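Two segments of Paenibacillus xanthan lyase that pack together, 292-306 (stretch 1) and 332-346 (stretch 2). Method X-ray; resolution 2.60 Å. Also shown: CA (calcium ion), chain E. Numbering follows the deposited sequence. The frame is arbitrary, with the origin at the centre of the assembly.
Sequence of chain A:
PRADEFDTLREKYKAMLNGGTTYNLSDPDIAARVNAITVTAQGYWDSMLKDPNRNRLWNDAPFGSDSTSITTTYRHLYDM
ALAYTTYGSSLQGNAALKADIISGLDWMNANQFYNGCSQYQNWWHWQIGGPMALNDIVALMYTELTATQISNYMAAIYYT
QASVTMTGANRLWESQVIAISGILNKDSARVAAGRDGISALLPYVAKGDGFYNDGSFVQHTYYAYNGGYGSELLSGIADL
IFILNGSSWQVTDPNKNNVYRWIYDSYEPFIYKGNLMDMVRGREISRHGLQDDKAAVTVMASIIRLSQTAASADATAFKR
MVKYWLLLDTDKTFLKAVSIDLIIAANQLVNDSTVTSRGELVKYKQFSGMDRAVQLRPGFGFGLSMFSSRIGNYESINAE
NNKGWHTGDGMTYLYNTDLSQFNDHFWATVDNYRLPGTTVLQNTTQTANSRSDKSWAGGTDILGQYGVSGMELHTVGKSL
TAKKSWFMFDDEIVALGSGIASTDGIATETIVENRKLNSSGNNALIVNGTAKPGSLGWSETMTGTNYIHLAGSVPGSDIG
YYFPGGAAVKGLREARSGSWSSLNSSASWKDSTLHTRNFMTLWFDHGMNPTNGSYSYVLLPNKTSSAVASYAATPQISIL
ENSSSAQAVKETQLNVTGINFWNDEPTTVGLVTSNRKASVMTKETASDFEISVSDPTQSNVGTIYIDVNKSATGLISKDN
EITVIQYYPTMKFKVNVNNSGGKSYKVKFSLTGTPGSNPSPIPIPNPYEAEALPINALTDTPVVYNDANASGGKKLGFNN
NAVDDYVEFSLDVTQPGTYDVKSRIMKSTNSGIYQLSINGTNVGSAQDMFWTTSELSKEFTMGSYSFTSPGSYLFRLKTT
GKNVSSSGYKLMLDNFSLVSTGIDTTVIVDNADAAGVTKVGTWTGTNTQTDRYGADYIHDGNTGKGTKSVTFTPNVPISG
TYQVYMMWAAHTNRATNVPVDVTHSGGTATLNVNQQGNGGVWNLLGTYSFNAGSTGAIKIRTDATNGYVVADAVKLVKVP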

ATOM      1  N   ASP A 292     -10.193  -1.939  22.478  1.00 20.66           N
ATOM      2  CA  ASP A 292      -9.463  -0.815  21.877  1.00 20.31           C
ATOM      3  C   ASP A 292      -9.018   0.297  22.841  1.00 22.55           C
ATOM      4  O   ASP A 292      -7.886   0.798  22.736  1.00 21.58           O
ATOM      5  CB  ASP A 292     -10.207  -0.247  20.651  1.00 17.12           C
ATOM      6  CG  ASP A 292     -11.535   0.405  21.001  1.00 23.47           C
ATOM      7  OD1 ASP A 292     -12.018   0.236  22.142  1.00 23.82           O
ATOM      8  OD2 ASP A 292     -12.097   1.092  20.115  1.00 21.67           O
ATOM      9  N   ASP A 293      -9.882   0.662  23.787  1.00 18.13           N
ATOM     10  CA  ASP A 293      -9.517   1.687  24.767  1.00 20.27           C
ATOM     11  C   ASP A 293      -8.454   1.200  25.751  1.00 20.41           C
ATOM     12  O   ASP A 293      -7.580   1.969  26.151  1.00 18.95           O
ATOM     13  CB  ASP A 293     -10.739   2.235  25.504  1.00 22.94           C
ATOM     14  CG  ASP A 293     -11.447   1.183  26.342  1.00 22.75           C
ATOM     15  OD1 ASP A 293     -11.304  -0.030  26.063  1.00 22.56           O
ATOM     16  OD2 ASP A 293     -12.165   1.585  27.280  1.00 21.00           O
ATOM     17  N   LYS A 294      -8.513  -0.076  26.125  1.00 18.48           N
ATOM     18  CA  LYS A 294      -7.471  -0.638  26.989  1.00 22.88           C
ATOM     19  C   LYS A 294      -6.176  -0.838  26.205  1.00 18.15           C
ATOM     20  O   LYS A 294      -5.085  -0.660  26.747  1.00 15.85           O
ATOM     21  CB  LYS A 294      -7.921  -1.953  27.656  1.00 18.05           C
ATOM     22  CG  LYS A 294      -8.614  -1.783  29.007  1.00 27.49           C
ATOM     23  CD  LYS A 294      -7.609  -1.757  30.164  1.00 46.60           C
ATOM     24  CE  LYS A 294      -8.311  -1.788  31.524  1.00 55.82           C
ATOM     25  NZ  LYS A 294      -7.399  -2.156  32.659  1.00 44.65           N
ATOM     26  N   ALA A 295      -6.304  -1.189  24.927  1.00 17.74           N
ATOM     27  CA  ALA A 295      -5.142  -1.463  24.081  1.00 17.20           C
ATOM     28  C   ALA A 295      -4.319  -0.212  23.859  1.00 17.38           C
ATOM     29  O   ALA A 295      -3.122  -0.284  23.591  1.00 19.84           O
ATOM     30  CB  ALA A 295      -5.579  -2.039  22.742  1.00 17.64           C
ATOM     31  N   ALA A 296      -4.975   0.937  23.966  1.00 22.07           N
ATOM     32  CA  ALA A 296      -4.338   2.225  23.716  1.00 18.39           C
ATOM     33  C   ALA A 296      -3.377   2.607  24.834  1.00 18.49           C
ATOM     34  O   ALA A 296      -2.447   3.400  24.632  1.00 18.05           O
ATOM     35  CB  ALA A 296      -5.398   3.295  23.554  1.00 13.76           C
ATOM     36  N   VAL A 297      -3.617   2.038  26.012  1.00 16.26           N
ATOM     37  CA  VAL A 297      -2.905   2.444  27.218  1.00 18.53           C
ATOM     38  C   VAL A 297      -1.390   2.238  27.149  1.00 13.42           C
ATOM     39  O   VAL A 297      -0.629   3.133  27.513  1.00 19.57           O
ATOM     40  CB  VAL A 297      -3.495   1.774  28.480  1.00 15.21           C
ATOM     41  CG1 VAL A 297      -2.587   1.989  29.660  1.00  9.25           C
ATOM     42  CG2 VAL A 297      -4.883   2.343  28.773  1.00 15.76           C
ATOM     43  N   THR A 298      -0.958   1.081  26.664  1.00 12.26           N
ATOM     44  CA  THR A 298       0.468   0.780  26.548  1.00 12.20           C
ATOM     45  C   THR A 298       1.168   1.760  25.596  1.00 18.10           C
ATOM     46  O   THR A 298       2.331   2.122  25.802  1.00 16.69           O
ATOM     47  CB  THR A 298       0.707  -0.680  26.085  1.00 10.60           C
ATOM     48  OG1 THR A 298       2.112  -0.909  25.913  1.00 13.80           O
ATOM     49  CG2 THR A 298       0.003  -0.951  24.760  1.00 14.47           C
ATOM     50  N   VAL A 299       0.448   2.203  24.570  1.00 15.21           N
ATOM     51  CA  VAL A 299       1.016   3.127  23.602  1.00 16.72           C
ATOM     52  C   VAL A 299       1.165   4.521  24.206  1.00 16.09           C
ATOM     53  O   VAL A 299       2.214   5.166  24.063  1.00 14.92           O
ATOM     54  CB  VAL A 299       0.162   3.210  22.331  1.00 16.26           C
ATOM     55  CG1 VAL A 299       0.752   4.222  21.384  1.00 12.34           C
ATOM     56  CG2 VAL A 299       0.069   1.849  21.665  1.00 10.61           C
ATOM     57  N   MET A 300       0.110   4.988  24.872  1.00 15.02           N
ATOM     58  CA  MET A 300       0.163   6.268  25.574  1.00 16.27           C
ATOM     59  C   MET A 300       1.305   6.264  26.585  1.00 17.77           C
ATOM     60  O   MET A 300       2.010   7.261  26.739  1.00 17.32           O
ATOM     61  CB  MET A 300      -1.164   6.569  26.268  1.00 12.52           C
ATOM     62  CG  MET A 300      -2.313   6.761  25.298  1.00 15.01           C
ATOM     63  SD  MET A 300      -3.936   6.923  26.070  1.00 21.71           S
ATOM     64  CE  MET A 300      -3.703   8.301  27.181  1.00 16.32           C
ATOM     65  N   ALA A 301       1.494   5.125  27.247  1.00 15.23           N
ATOM     66  CA  ALA A 301       2.552   4.978  28.242  1.00 18.32           C
ATOM     67  C   ALA A 301       3.905   5.041  27.569  1.00 13.85           C
ATOM     68  O   ALA A 301       4.834   5.660  28.080  1.00 15.03           O
ATOM     69  CB  ALA A 301       2.400   3.664  29.010  1.00 13.33           C
ATOM     70  N   SER A 302       4.010   4.397  26.417  1.00 14.35           N
ATOM     71  CA  SER A 302       5.258   4.379  25.671  1.00 13.56           C
ATOM     72  C   SER A 302       5.616   5.772  25.182  1.00 18.39           C
ATOM     73  O   SER A 302       6.796   6.134  25.138  1.00 22.36           O
ATOM     74  CB  SER A 302       5.155   3.421  24.487  1.00 15.78           C
ATOM     75  OG  SER A 302       5.100   2.070  24.916  1.00 18.99           O
ATOM     76  N   ILE A 303       4.597   6.550  24.821  1.00 15.27           N
ATOM     77  CA  ILE A 303       4.817   7.895  24.298  1.00 19.75           C
ATOM     78  C   ILE A 303       5.334   8.821  25.400  1.00 20.41           C
ATOM     79  O   ILE A 303       6.236   9.641  25.173  1.00 19.41           O
ATOM     80  CB  ILE A 303       3.548   8.465  23.625  1.00 18.28           C
ATOM     81  CG1 ILE A 303       3.252   7.694  22.336  1.00 14.62           C
ATOM     82  CG2 ILE A 303       3.737   9.930  23.294  1.00 15.13           C
ATOM     83  CD1 ILE A 303       1.946   8.072  21.664  1.00 10.24           C
ATOM     84  N   ILE A 304       4.764   8.671  26.593  1.00 17.95           N
ATOM     85  CA  ILE A 304       5.239   9.375  27.779  1.00 17.87           C
ATOM     86  C   ILE A 304       6.700   9.023  28.080  1.00 20.11           C
ATOM     87  O   ILE A 304       7.516   9.903  28.359  1.00 20.86           O
ATOM     88  CB  ILE A 304       4.368   9.040  28.992  1.00 16.00           C
ATOM     89  CG1 ILE A 304       2.969   9.628  28.799  1.00 16.89           C
ATOM     90  CG2 ILE A 304       5.000   9.556  30.266  1.00 15.14           C
ATOM     91  CD1 ILE A 304       1.990   9.223  29.869  1.00 16.28           C
ATOM     92  N   ARG A 305       7.029   7.739  28.004  1.00 17.03           N
ATOM     93  CA  ARG A 305       8.404   7.300  28.198  1.00 17.67           C
ATOM     94  C   ARG A 305       9.317   7.878  27.132  1.00 23.53           C
ATOM     95  O   ARG A 305      10.444   8.280  27.424  1.00 25.77           O
ATOM     96  CB  ARG A 305       8.500   5.774  28.188  1.00 21.05           C
ATOM     97  CG  ARG A 305       7.929   5.101  29.424  1.00 26.06           C
ATOM     98  CD  ARG A 305       8.892   5.187  30.585  1.00 27.42           C
ATOM     99  NE  ARG A 305       8.312   4.683  31.830  1.00 31.29           N
ATOM    100  CZ  ARG A 305       8.199   5.400  32.946  1.00 30.74           C
ATOM    101  NH1 ARG A 305       8.626   6.660  32.988  1.00 29.72           N
ATOM    102  NH2 ARG A 305       7.660   4.853  34.023  1.00 33.06           N
ATOM    103  N   LEU A 306       8.838   7.925  25.892  1.00 22.98           N
ATOM    104  CA  LEU A 306       9.654   8.475  24.814  1.00 20.54           C
ATOM    105  C   LEU A 306       9.867   9.985  24.941  1.00 20.36           C
ATOM    106  O   LEU A 306      10.924  10.491  24.571  1.00 21.77           O
ATOM    107  CB  LEU A 306       9.103   8.100  23.443  1.00 18.96           C
ATOM    108  CG  LEU A 306       9.345   6.631  23.093  1.00 15.58           C
ATOM    109  CD1 LEU A 306       8.638   6.253  21.813  1.00 14.30           C
ATOM    110  CD2 LEU A 306      10.830   6.326  22.993  1.00 12.92           C
ATOM    111  N   LYS A 332     -11.051   7.688  33.297  1.00 28.85           N
ATOM    112  CA  LYS A 332      -9.710   7.311  33.759  1.00 29.83           C
ATOM    113  C   LYS A 332      -9.236   5.902  33.363  1.00 27.77           C
ATOM    114  O   LYS A 332      -8.594   5.200  34.156  1.00 27.44           O
ATOM    115  CB  LYS A 332      -9.596   7.521  35.274  1.00 29.12           C
ATOM    116  CG  LYS A 332      -9.808   8.974  35.682  1.00 30.16           C
ATOM    117  CD  LYS A 332      -9.650   9.179  37.172  1.00 27.79           C
ATOM    118  CE  LYS A 332      -9.688  10.659  37.506  1.00 35.10           C
ATOM    119  NZ  LYS A 332      -9.553  10.895  38.965  1.00 42.60           N
ATOM    120  N   THR A 333      -9.556   5.503  32.134  1.00 23.11           N
ATOM    121  CA  THR A 333      -9.044   4.264  31.563  1.00 27.51           C
ATOM    122  C   THR A 333      -7.540   4.145  31.786  1.00 26.40           C
ATOM    123  O   THR A 333      -7.072   3.140  32.318  1.00 23.32           O
ATOM    124  CB  THR A 333      -9.342   4.172  30.047  1.00 25.19           C
ATOM    125  OG1 THR A 333     -10.751   4.283  29.826  1.00 26.13           O
ATOM    126  CG2 THR A 333      -8.849   2.849  29.483  1.00 21.27           C
ATOM    127  N   PHE A 334      -6.794   5.180  31.393  1.00 22.22           N
ATOM    128  CA  PHE A 334      -5.342   5.190  31.565  1.00 19.88           C
ATOM    129  C   PHE A 334      -4.905   5.164  33.038  1.00 23.67           C
ATOM    130  O   PHE A 334      -4.154   4.266  33.446  1.00 25.14           O
ATOM    131  CB  PHE A 334      -4.702   6.387  30.848  1.00 19.82           C
ATOM    132  CG  PHE A 334      -3.193   6.433  30.966  1.00 15.32           C
ATOM    133  CD1 PHE A 334      -2.395   5.745  30.074  1.00 17.83           C
ATOM    134  CD2 PHE A 334      -2.581   7.157  31.971  1.00 15.76           C
ATOM    135  CE1 PHE A 334      -1.021   5.782  30.187  1.00 18.10           C
ATOM    136  CE2 PHE A 334      -1.212   7.188  32.090  1.00 15.32           C
ATOM    137  CZ  PHE A 334      -0.432   6.509  31.198  1.00 15.53           C
ATOM    138  N   LEU A 335      -5.363   6.141  33.825  1.00 21.65           N
ATOM    139  CA  LEU A 335      -4.934   6.285  35.227  1.00 23.91           C
ATOM    140  C   LEU A 335      -5.228   5.061  36.087  1.00 23.31           C
ATOM    141  O   LEU A 335      -4.463   4.736  36.998  1.00 28.61           O
ATOM    142  CB  LEU A 335      -5.522   7.546  35.870  1.00 19.72           C
ATOM    143  CG  LEU A 335      -4.937   8.840  35.297  1.00 15.62           C
ATOM    144  CD1 LEU A 335      -5.750  10.048  35.700  1.00 18.35           C
ATOM    145  CD2 LEU A 335      -3.487   9.015  35.720  1.00 17.70           C
ATOM    146  N   LYS A 336      -6.318   4.369  35.784  1.00 23.43           N
ATOM    147  CA  LYS A 336      -6.694   3.188  36.557  1.00 28.56           C
ATOM    148  C   LYS A 336      -5.952   1.933  36.114  1.00 27.53           C
ATOM    149  O   LYS A 336      -6.094   0.875  36.727  1.00 24.61           O
ATOM    150  CB  LYS A 336      -8.198   2.943  36.457  1.00 31.00           C
ATOM    151  CG  LYS A 336      -9.044   3.950  37.203  1.00 26.18           C
ATOM    152  CD  LYS A 336     -10.434   4.014  36.609  1.00 31.02           C
ATOM    153  CE  LYS A 336     -11.419   4.618  37.583  1.00 39.36           C
ATOM    154  NZ  LYS A 336     -11.665   3.696  38.729  1.00 56.22           N
ATOM    155  N   ALA A 337      -5.163   2.043  35.050  1.00 25.93           N
ATOM    156  CA  ALA A 337      -4.521   0.859  34.481  1.00 23.91           C
ATOM    157  C   ALA A 337      -3.008   0.801  34.684  1.00 18.89           C
ATOM    158  O   ALA A 337      -2.443  -0.275  34.769  1.00 27.66           O
ATOM    159  CB  ALA A 337      -4.861   0.729  33.003  1.00 21.31           C
ATOM    160  N   VAL A 338      -2.357   1.952  34.767  1.00 21.00           N
ATOM    161  CA  VAL A 338      -0.898   1.991  34.798  1.00 21.24           C
ATOM    162  C   VAL A 338      -0.311   2.059  36.200  1.00 22.79           C
ATOM    163  O   VAL A 338      -1.028   2.182  37.198  1.00 22.83           O
ATOM    164  CB  VAL A 338      -0.368   3.203  34.024  1.00 19.45           C
ATOM    165  CG1 VAL A 338      -0.855   3.153  32.595  1.00 14.18           C
ATOM    166  CG2 VAL A 338      -0.811   4.481  34.705  1.00 16.26           C
ATOM    167  N   SER A 339       1.014   1.996  36.257  1.00 21.25           N
ATOM    168  CA  SER A 339       1.728   2.007  37.523  1.00 16.95           C
ATOM    169  C   SER A 339       1.712   3.400  38.128  1.00 24.20           C
ATOM    170  O   SER A 339       1.341   4.378  37.460  1.00 26.52           O
ATOM    171  CB  SER A 339       3.171   1.573  37.312  1.00 18.74           C
ATOM    172  OG  SER A 339       3.876   2.556  36.569  1.00 25.72           O
ATOM    173  N   ILE A 340       2.128   3.488  39.388  1.00 20.13           N
ATOM    174  CA  ILE A 340       2.142   4.760  40.089  1.00 23.13           C
ATOM    175  C   ILE A 340       3.042   5.738  39.357  1.00 20.19           C
ATOM    176  O   ILE A 340       2.669   6.887  39.140  1.00 22.89           O
ATOM    177  CB  ILE A 340       2.590   4.597  41.551  1.00 23.39           C
ATOM    178  CG1 ILE A 340       1.521   3.831  42.332  1.00 23.67           C
ATOM    179  CG2 ILE A 340       2.844   5.961  42.192  1.00 17.85           C
ATOM    180  CD1 ILE A 340       1.953   3.391  43.711  1.00 24.45           C
ATOM    181  N   ASP A 341       4.212   5.256  38.956  1.00 18.64           N
ATOM    182  CA  ASP A 341       5.176   6.054  38.215  1.00 21.24           C
ATOM    183  C   ASP A 341       4.525   6.785  37.047  1.00 25.82           C
ATOM    184  O   ASP A 341       4.709   7.993  36.869  1.00 22.05           O
ATOM    185  CB  ASP A 341       6.283   5.152  37.684  1.00 23.36           C
ATOM    186  CG  ASP A 341       7.565   5.899  37.450  1.00 26.47           C
ATOM    187  OD1 ASP A 341       7.806   6.891  38.174  1.00 27.39           O
ATOM    188  OD2 ASP A 341       8.327   5.500  36.546  1.00 31.27           O
ATOM    189  N   LEU A 342       3.754   6.043  36.261  1.00 21.35           N
ATOM    190  CA  LEU A 342       3.067   6.628  35.121  1.00 19.17           C
ATOM    191  C   LEU A 342       1.910   7.525  35.537  1.00 22.08           C
ATOM    192  O   LEU A 342       1.623   8.507  34.856  1.00 22.12           O
ATOM    193  CB  LEU A 342       2.592   5.540  34.164  1.00 20.01           C
ATOM    194  CG  LEU A 342       3.750   4.913  33.399  1.00 19.03           C
ATOM    195  CD1 LEU A 342       3.342   3.594  32.785  1.00  8.99           C
ATOM    196  CD2 LEU A 342       4.227   5.894  32.339  1.00 17.99           C
ATOM    197  N   ILE A 343       1.249   7.195  36.647  1.00 20.93           N
ATOM    198  CA  ILE A 343       0.186   8.044  37.173  1.00 15.00           C
ATOM    199  C   ILE A 343       0.768   9.411  37.483  1.00 23.61           C
ATOM    200  O   ILE A 343       0.192  10.453  37.149  1.00 25.31           O
ATOM    201  CB  ILE A 343      -0.400   7.474  38.458  1.00 20.65           C
ATOM    202  CG1 ILE A 343      -1.112   6.156  38.167  1.00 24.59           C
ATOM    203  CG2 ILE A 343      -1.350   8.474  39.093  1.00 19.89           C
ATOM    204  CD1 ILE A 343      -1.749   5.544  39.362  1.00 18.13           C
ATOM    205  N   ILE A 344       1.939   9.394  38.106  1.00 23.77           N
ATOM    206  CA  ILE A 344       2.637  10.617  38.448  1.00 20.86           C
ATOM    207  C   ILE A 344       2.972  11.399  37.189  1.00 21.79           C
ATOM    208  O   ILE A 344       2.643  12.585  37.085  1.00 23.53           O
ATOM    209  CB  ILE A 344       3.905  10.309  39.235  1.00 22.57           C
ATOM    210  CG1 ILE A 344       3.536   9.646  40.566  1.00 16.50           C
ATOM    211  CG2 ILE A 344       4.697  11.577  39.470  1.00 25.91           C
ATOM    212  CD1 ILE A 344       4.716   9.047  41.287  1.00 16.70           C
ATOM    213  N   ALA A 345       3.603  10.727  36.229  1.00 22.18           N
ATOM    214  CA  ALA A 345       3.955  11.351  34.952  1.00 23.56           C
ATOM    215  C   ALA A 345       2.722  11.887  34.238  1.00 25.57           C
ATOM    216  O   ALA A 345       2.723  13.013  33.759  1.00 24.93           O
ATOM    217  CB  ALA A 345       4.692  10.375  34.061  1.00 17.59           C
ATOM    218  N   ALA A 346       1.668  11.081  34.182  1.00 26.74           N
ATOM    219  CA  ALA A 346       0.443  11.466  33.487  1.00 21.20           C
ATOM    220  C   ALA A 346      -0.209  12.669  34.137  1.00 22.75           C
ATOM    221  O   ALA A 346      -0.619  13.595  33.453  1.00 30.45           O
ATOM    222  CB  ALA A 346      -0.536  10.301  33.447  1.00 20.10           C
TER
HETATM  223 CA    CA E1104     -11.930   5.901  28.638  1.00 28.64          CA
HETATM  224  O   HOH W   1     -13.775   4.058  27.746  1.00 25.77           O
HETATM  225  O   HOH W   2       6.358   2.181  35.322  1.00 23.26           O
HETATM  226  O   HOH W   3     -10.247   5.696  26.971  1.00 24.22           O
HETATM  227  O   HOH W   4     -12.395   8.083  27.749  1.00 32.69           O

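The two stretches meet in a largely apolar contact, a helix packed against a loop and the helix that follows it, with a salt bridge at one end and a calcium site at the other. Together they bury 650 Å², and the two helices cross at 69°, their axes approaching to 10.8 Å.

Phe334 is the centrepiece. Its CA-to-CB bond points sideways, but with chi1 at t its ring comes nearer stretch 1 and reaches Val297, Met300, Ala301 and Ile304, residues at i, i+3, i+4 and i+7, gathered on one side of the helix. Val297 CG1 lies 3.8 Å from Phe334 CD1, and Ile304 CD1 lies 3.9 Å from Phe334 CZ; both approach the ring obliquely. Ala301 has little side chain; its N sits at the ring edge, 3.9 Å from Phe334 CE1, and its CB lies 4.2 Å from the same atom.

Beside the ring, branched aliphatic side chains supply compact, apolar surface. Val297 CG1 also touches Val338 CG1 at 3.6 Å. Farther along, Ala301 CB meets Leu342 CD1 at 3.9 Å, while Ile304 CG2 packs on Ala345 CB, also at 3.9 Å; each alanine methyl is met by a longer aliphatic side chain.

Arg305 adds a charged link at the end of the apolar seam; its CA-to-CB bond points sideways, but its long side chain brings the guanidinium near Asp341. Its NH2 donates to Asp341 OD2 at 2.7 Å, a hydrogen bond within a salt bridge. The carboxylate oxygen lies near the guanidinium plane, and Leu342 CD2 covers one face. Water 2 accepts from the same NH2 and also bonds Ser339 OG.

At the other end, Thr333 does two jobs: its CG2 packs 3.7 Å from Asp293 O, while its OG1 binds calcium at 2.3 Å. Water 1, a calcium ligand, donates to Asp293 OD2, connecting stretch 1 to the ion indirectly.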